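Local coordinates for protein lactate racemase (Thermoanaerobacterium thermosaccharolyticum, PDB 2YJG) that interconverts the D- and L-isomers of lactate, using a nickel pincer cofactor built on a nicotinic acid mononucleotide derivative, at residues T70-L83 with H108-G121. Sequence-based numbering, arbitrary orientation.
Sequences TSDHTRPVPSRITL and HRGTTLQEMKAKFG. With SO4 (sulfate ion), chain D; SO4 (sulfate ion), chain E.
His73 lays its flat imidazole on the carboxylate of Glu115, the two planes 17° apart. His73 CB rests on Glu115 CB at 3.8 Å. With chi1 at 60°, CG sits between the backbone N and the carbonyl carbon, which turns the ring onto the start of helix 113-120. His73 ND1 shares a 2.8 Å hydrogen bond with Thr111 OG1, His73 CD2 lies 3.3 Å from Glu115 OE1, and NE2 ends over a face of the Arg109 guanidinium without a hydrogen bond. Glu115 takes that guanidinium end-on, one oxygen to NH1 and the other to NH2, while its OE1 also accepts from Thr112 N. Replacing Glu115 by an alanine is likely to leave Arg109 without its counter-charge, held less firmly, and to take away the carboxylate stacked against the His73 ring. Residues 72-75, by similarity part of the nickel-cofactor site, form the type I turn after strand 66-71, which runs parallel between strands 99-104 and 164-170 in the mixed sheet of the N-terminal domain; His108 is the probable proton donor/acceptor. Its ND1 gives a nearly straight hydrogen bond (175°) to the syn lone pair of Asp72 OD2, which fixes the ring's rotation. The long chain of Lys119 carries NZ to two loop carbonyls, Val77 O and Arg75 O. Beside it, Phe120's broad ring suits the apolar surface of Ser79 CB and Leu83 CD1, and arginine suits position 80 because neighbouring NE and NH2 grip Ala118 O side-on, NH2 also holding a sulfate.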
loop_
_atom_site.group_PDB
_atom_site.type_symbol
_atom_site.label_atom_id
_atom_site.label_comp_id
_atom_site.label_asym_id
_atom_site.label_seq_id
_atom_site.Cartn_x
_atom_site.Cartn_y
_atom_site.Cartn_z
ATOM N N THR A 70 -5.115 -14.275 -6.226
ATOM C CA THR A 70 -4.948 -14.493 -4.816
ATOM C C THR A 70 -6.249 -14.199 -4.104
ATOM O O THR A 70 -7.137 -13.512 -4.648
ATOM C CB THR A 70 -3.816 -13.618 -4.249
ATOM O OG1 THR A 70 -3.406 -14.106 -2.950
ATOM C CG2 THR A 70 -4.255 -12.185 -4.105
ATOM N N SER A 71 -6.365 -14.708 -2.881
ATOM C CA SER A 71 -7.522 -14.471 -2.058
ATOM C C SER A 71 -7.555 -13.091 -1.384
ATOM O O SER A 71 -6.570 -12.383 -1.253
ATOM C CB SER A 71 -7.683 -15.566 -1.011
ATOM O OG SER A 71 -7.975 -16.822 -1.621
ATOM N N ASP A 72 -8.721 -12.725 -0.906
ATOM C CA ASP A 72 -8.895 -11.414 -0.336
ATOM C C ASP A 72 -8.598 -11.326 1.146
ATOM O O ASP A 72 -8.289 -12.305 1.750
ATOM C CB ASP A 72 -10.223 -10.757 -0.737
ATOM C CG ASP A 72 -11.465 -11.331 -0.030
ATOM O OD1 ASP A 72 -11.383 -12.187 0.815
ATOM O OD2 ASP A 72 -12.547 -10.886 -0.365
ATOM N N HIS A 73 -8.617 -10.094 1.661
ATOM C CA HIS A 73 -8.433 -9.768 3.088
ATOM C C HIS A 73 -9.318 -10.580 4.042
ATOM O O HIS A 73 -8.961 -10.730 5.214
ATOM C CB HIS A 73 -8.706 -8.249 3.336
ATOM C CG HIS A 73 -10.097 -7.832 2.951
ATOM N ND1 HIS A 73 -10.554 -7.881 1.649
ATOM C CD2 HIS A 73 -11.142 -7.398 3.694
ATOM C CE1 HIS A 73 -11.820 -7.504 1.606
ATOM N NE2 HIS A 73 -12.206 -7.219 2.838
ATOM N N THR A 74 -10.457 -11.081 3.577
ATOM C CA THR A 74 -11.304 -11.940 4.410
ATOM C C THR A 74 -10.867 -13.438 4.520
ATOM O O THR A 74 -11.435 -14.185 5.317
ATOM C CB THR A 74 -12.784 -11.913 3.966
ATOM O OG1 THR A 74 -12.993 -12.750 2.823
ATOM C CG2 THR A 74 -13.269 -10.466 3.654
ATOM N N ARG A 75 -9.894 -13.881 3.713
ATOM C CA ARG A 75 -9.506 -15.290 3.715
ATOM C C ARG A 75 -8.164 -15.384 4.412
ATOM O O ARG A 75 -7.371 -14.437 4.360
ATOM C CB ARG A 75 -9.423 -15.857 2.288
ATOM C CG ARG A 75 -10.686 -15.679 1.442
ATOM C CD ARG A 75 -11.981 -16.150 2.087
ATOM N NE ARG A 75 -12.038 -17.617 2.197
ATOM C CZ ARG A 75 -12.311 -18.324 3.313
ATOM N NH1 ARG A 75 -12.584 -17.751 4.497
ATOM N NH2 ARG A 75 -12.322 -19.648 3.238
ATOM N N PRO A 76 -7.897 -16.502 5.089
ATOM C CA PRO A 76 -6.633 -16.658 5.820
ATOM C C PRO A 76 -5.413 -17.125 5.033
ATOM O O PRO A 76 -4.450 -17.618 5.638
ATOM C CB PRO A 76 -7.004 -17.694 6.883
ATOM C CG PRO A 76 -7.927 -18.575 6.188
ATOM C CD PRO A 76 -8.784 -17.658 5.306
ATOM N N VAL A 77 -5.416 -16.962 3.715
ATOM C CA VAL A 77 -4.270 -17.351 2.904
ATOM C C VAL A 77 -2.987 -16.604 3.363
ATOM O O VAL A 77 -2.947 -15.370 3.464
ATOM C CB VAL A 77 -4.533 -17.136 1.406
ATOM C CG1 VAL A 77 -3.342 -17.587 0.604
ATOM C CG2 VAL A 77 -5.806 -17.827 0.950
ATOM N N PRO A 78 -1.934 -17.354 3.700
ATOM C CA PRO A 78 -0.714 -16.762 4.217
ATOM C C PRO A 78 0.150 -16.228 3.088
ATOM O O PRO A 78 1.237 -16.733 2.823
ATOM C CB PRO A 78 -0.028 -17.920 4.938
ATOM C CG PRO A 78 -0.485 -19.134 4.225
ATOM C CD PRO A 78 -1.873 -18.829 3.688
ATOM N N SER A 79 -0.337 -15.197 2.413
ATOM C CA SER A 79 0.308 -14.767 1.181
ATOM C C SER A 79 1.671 -14.110 1.329
ATOM O O SER A 79 2.409 -14.027 0.350
ATOM C CB SER A 79 -0.641 -13.883 0.364
ATOM O OG SER A 79 -1.855 -14.551 0.071
ATOM N N ARG A 80 2.001 -13.583 2.516
ATOM C CA ARG A 80 3.357 -13.087 2.741
ATOM C C ARG A 80 4.387 -14.194 2.501
ATOM O O ARG A 80 5.522 -13.936 2.204
ATOM C CB ARG A 80 3.510 -12.520 4.173
ATOM C CG ARG A 80 2.756 -11.262 4.451
ATOM C CD ARG A 80 2.511 -11.088 5.989
ATOM N NE ARG A 80 1.828 -9.823 6.341
ATOM C CZ ARG A 80 2.411 -8.616 6.440
ATOM N NH1 ARG A 80 3.700 -8.449 6.187
ATOM N NH2 ARG A 80 1.686 -7.541 6.776
ATOM N N ILE A 81 3.991 -15.448 2.691
ATOM C CA ILE A 81 4.891 -16.556 2.495
ATOM C C ILE A 81 4.788 -17.069 1.058
ATOM O O ILE A 81 5.795 -17.242 0.356
ATOM C CB ILE A 81 4.602 -17.679 3.467
ATOM C CG1 ILE A 81 4.944 -17.242 4.920
ATOM C CG2 ILE A 81 5.401 -18.906 3.012
ATOM C CD1 ILE A 81 4.380 -18.159 6.015
ATOM N N THR A 82 3.564 -17.249 0.593
ATOM C CA THR A 82 3.328 -17.953 -0.664
ATOM C C THR A 82 3.590 -17.113 -1.909
ATOM O O THR A 82 4.189 -17.606 -2.849
ATOM C CB THR A 82 1.885 -18.483 -0.729
ATOM O OG1 THR A 82 0.988 -17.401 -0.501
ATOM C CG2 THR A 82 1.657 -19.611 0.307
ATOM N N LEU A 83 3.177 -15.844 -1.908
ATOM C CA LEU A 83 3.387 -15.001 -3.102
ATOM C C LEU A 83 4.859 -14.801 -3.514
ATOM O O LEU A 83 5.147 -14.937 -4.705
ATOM C CB LEU A 83 2.656 -13.687 -2.957
ATOM C CG LEU A 83 1.148 -13.826 -3.167
ATOM C CD1 LEU A 83 0.454 -12.491 -2.849
ATOM C CD2 LEU A 83 0.810 -14.340 -4.668
ATOM N N HIS A 108 -17.546 -9.697 -2.608
ATOM C CA HIS A 108 -17.269 -8.753 -1.549
ATOM C C HIS A 108 -16.902 -7.365 -2.081
ATOM O O HIS A 108 -16.511 -7.166 -3.251
ATOM C CB HIS A 108 -16.119 -9.207 -0.612
ATOM C CG HIS A 108 -16.283 -10.576 -0.038
ATOM N ND1 HIS A 108 -15.207 -11.411 0.188
ATOM C CD2 HIS A 108 -17.383 -11.267 0.344
ATOM C CE1 HIS A 108 -15.642 -12.566 0.657
ATOM N NE2 HIS A 108 -16.956 -12.500 0.780
ATOM N N ARG A 109 -16.992 -6.408 -1.179
ATOM C CA ARG A 109 -16.474 -5.090 -1.453
ATOM C C ARG A 109 -14.946 -5.174 -1.588
ATOM O O ARG A 109 -14.292 -6.026 -0.977
ATOM C CB ARG A 109 -16.838 -4.143 -0.329
ATOM C CG ARG A 109 -16.429 -4.676 1.015
ATOM C CD ARG A 109 -15.624 -3.685 1.795
ATOM N NE ARG A 109 -15.126 -4.342 3.009
ATOM C CZ ARG A 109 -13.854 -4.632 3.272
ATOM N NH1 ARG A 109 -12.880 -4.298 2.422
ATOM N NH2 ARG A 109 -13.568 -5.236 4.417
ATOM N N GLY A 110 -14.396 -4.278 -2.382
ATOM C CA GLY A 110 -12.974 -4.254 -2.633
ATOM C C GLY A 110 -12.114 -4.151 -1.393
ATOM O O GLY A 110 -12.463 -3.481 -0.442
ATOM N N THR A 111 -10.992 -4.848 -1.406
ATOM C CA THR A 111 -10.010 -4.776 -0.353
ATOM C C THR A 111 -9.410 -3.362 -0.336
ATOM O O THR A 111 -9.054 -2.816 -1.391
ATOM C CB THR A 111 -8.860 -5.752 -0.622
ATOM O OG1 THR A 111 -9.384 -7.074 -0.799
ATOM C CG2 THR A 111 -7.891 -5.722 0.509
ATOM N N THR A 112 -9.277 -2.790 0.860
ATOM C CA THR A 112 -8.677 -1.484 0.991
ATOM C C THR A 112 -7.150 -1.585 1.085
ATOM O O THR A 112 -6.635 -2.644 1.294
ATOM C CB THR A 112 -9.157 -0.775 2.207
ATOM O OG1 THR A 112 -8.742 0.582 2.068
ATOM C CG2 THR A 112 -8.554 -1.359 3.456
ATOM N N LEU A 113 -6.460 -0.464 0.952
ATOM C CA LEU A 113 -4.995 -0.463 0.960
ATOM C C LEU A 113 -4.466 -0.890 2.309
ATOM O O LEU A 113 -3.456 -1.604 2.368
ATOM C CB LEU A 113 -4.433 0.914 0.574
ATOM C CG LEU A 113 -2.911 1.147 0.477
ATOM C CD1 LEU A 113 -2.265 0.236 -0.539
ATOM C CD2 LEU A 113 -2.608 2.620 0.129
ATOM N N GLN A 114 -5.152 -0.489 3.384
ATOM C CA GLN A 114 -4.706 -0.862 4.742
ATOM C C GLN A 114 -4.805 -2.366 4.912
ATOM O O GLN A 114 -3.921 -3.011 5.490
ATOM C CB GLN A 114 -5.458 -0.077 5.858
ATOM C CG GLN A 114 -6.387 -0.935 6.790
ATOM C CD GLN A 114 -7.763 -0.283 7.139
ATOM O OE1 GLN A 114 -7.828 0.832 7.664
ATOM N NE2 GLN A 114 -8.861 -1.007 6.844
ATOM N N GLU A 115 -5.887 -2.920 4.369
ATOM C CA GLU A 115 -6.138 -4.346 4.369
ATOM C C GLU A 115 -5.112 -5.068 3.507
ATOM O O GLU A 115 -4.617 -6.119 3.862
ATOM C CB GLU A 115 -7.568 -4.618 3.867
ATOM C CG GLU A 115 -8.629 -4.354 4.933
ATOM C CD GLU A 115 -10.061 -4.280 4.396
ATOM O OE1 GLU A 115 -10.296 -4.247 3.145
ATOM O OE2 GLU A 115 -10.967 -4.263 5.263
ATOM N N MET A 116 -4.784 -4.477 2.361
ATOM C CA MET A 116 -3.763 -5.057 1.507
ATOM C C MET A 116 -2.428 -5.058 2.249
ATOM O O MET A 116 -1.713 -6.041 2.259
ATOM C CB MET A 116 -3.683 -4.322 0.169
ATOM C CG MET A 116 -4.804 -4.753 -0.754
ATOM S SD MET A 116 -4.970 -3.811 -2.273
ATOM C CE MET A 116 -3.416 -4.234 -2.735
ATOM N N LYS A 117 -2.122 -3.967 2.931
ATOM C CA LYS A 117 -0.876 -3.892 3.688
ATOM C C LYS A 117 -0.895 -4.957 4.770
ATOM O O LYS A 117 0.087 -5.634 4.951
ATOM C CB LYS A 117 -0.715 -2.511 4.348
ATOM C CG LYS A 117 0.550 -2.366 5.164
ATOM C CD LYS A 117 0.465 -1.169 6.128
ATOM C CE LYS A 117 1.373 -1.408 7.337
ATOM N NZ LYS A 117 2.791 -1.308 6.918
ATOM N N ALA A 118 -2.017 -5.117 5.483
ATOM C CA ALA A 118 -2.078 -6.126 6.561
ATOM C C ALA A 118 -1.852 -7.543 6.058
ATOM O O ALA A 118 -1.074 -8.313 6.652
ATOM C CB ALA A 118 -3.394 -6.020 7.365
ATOM N N LYS A 119 -2.462 -7.856 4.917
ATOM C CA LYS A 119 -2.377 -9.196 4.310
ATOM C C LYS A 119 -1.047 -9.527 3.661
ATOM O O LYS A 119 -0.494 -10.597 3.910
ATOM C CB LYS A 119 -3.463 -9.364 3.246
ATOM C CG LYS A 119 -3.673 -10.784 2.821
ATOM C CD LYS A 119 -4.631 -11.391 3.863
ATOM C CE LYS A 119 -4.969 -12.767 3.512
ATOM N NZ LYS A 119 -4.653 -13.671 4.637
ATOM N N PHE A 120 -0.558 -8.619 2.812
ATOM C CA PHE A 120 0.587 -8.857 1.955
ATOM C C PHE A 120 1.887 -8.177 2.389
ATOM O O PHE A 120 2.947 -8.625 2.022
ATOM C CB PHE A 120 0.228 -8.423 0.514
ATOM C CG PHE A 120 -0.995 -9.076 -0.006
ATOM C CD1 PHE A 120 -0.984 -10.424 -0.354
ATOM C CD2 PHE A 120 -2.181 -8.377 -0.157
ATOM C CE1 PHE A 120 -2.123 -11.037 -0.836
ATOM C CE2 PHE A 120 -3.334 -9.013 -0.606
ATOM C CZ PHE A 120 -3.286 -10.349 -0.966
ATOM N N GLY A 121 1.807 -7.145 3.234
ATOM C CA GLY A 121 2.996 -6.412 3.635
ATOM C C GLY A 121 3.232 -5.258 2.665
ATOM O O GLY A 121 2.902 -5.330 1.481
HETATM S S SO4 D . 4.516 -4.702 6.918
HETATM O O1 SO4 D . 5.457 -5.660 6.392
HETATM O O2 SO4 D . 5.008 -3.914 8.021
HETATM O O3 SO4 D . 4.042 -3.782 5.903
HETATM O O4 SO4 D . 3.317 -5.374 7.355
HETATM S S SO4 E . -12.158 -19.711 -1.377
HETATM O O1 SO4 E . -11.586 -19.442 -2.696
HETATM O O2 SO4 E . -11.104 -19.390 -0.385
HETATM O O3 SO4 E . -13.384 -18.931 -1.042
HETATM O O4 SO4 E . -12.491 -21.094 -1.441
#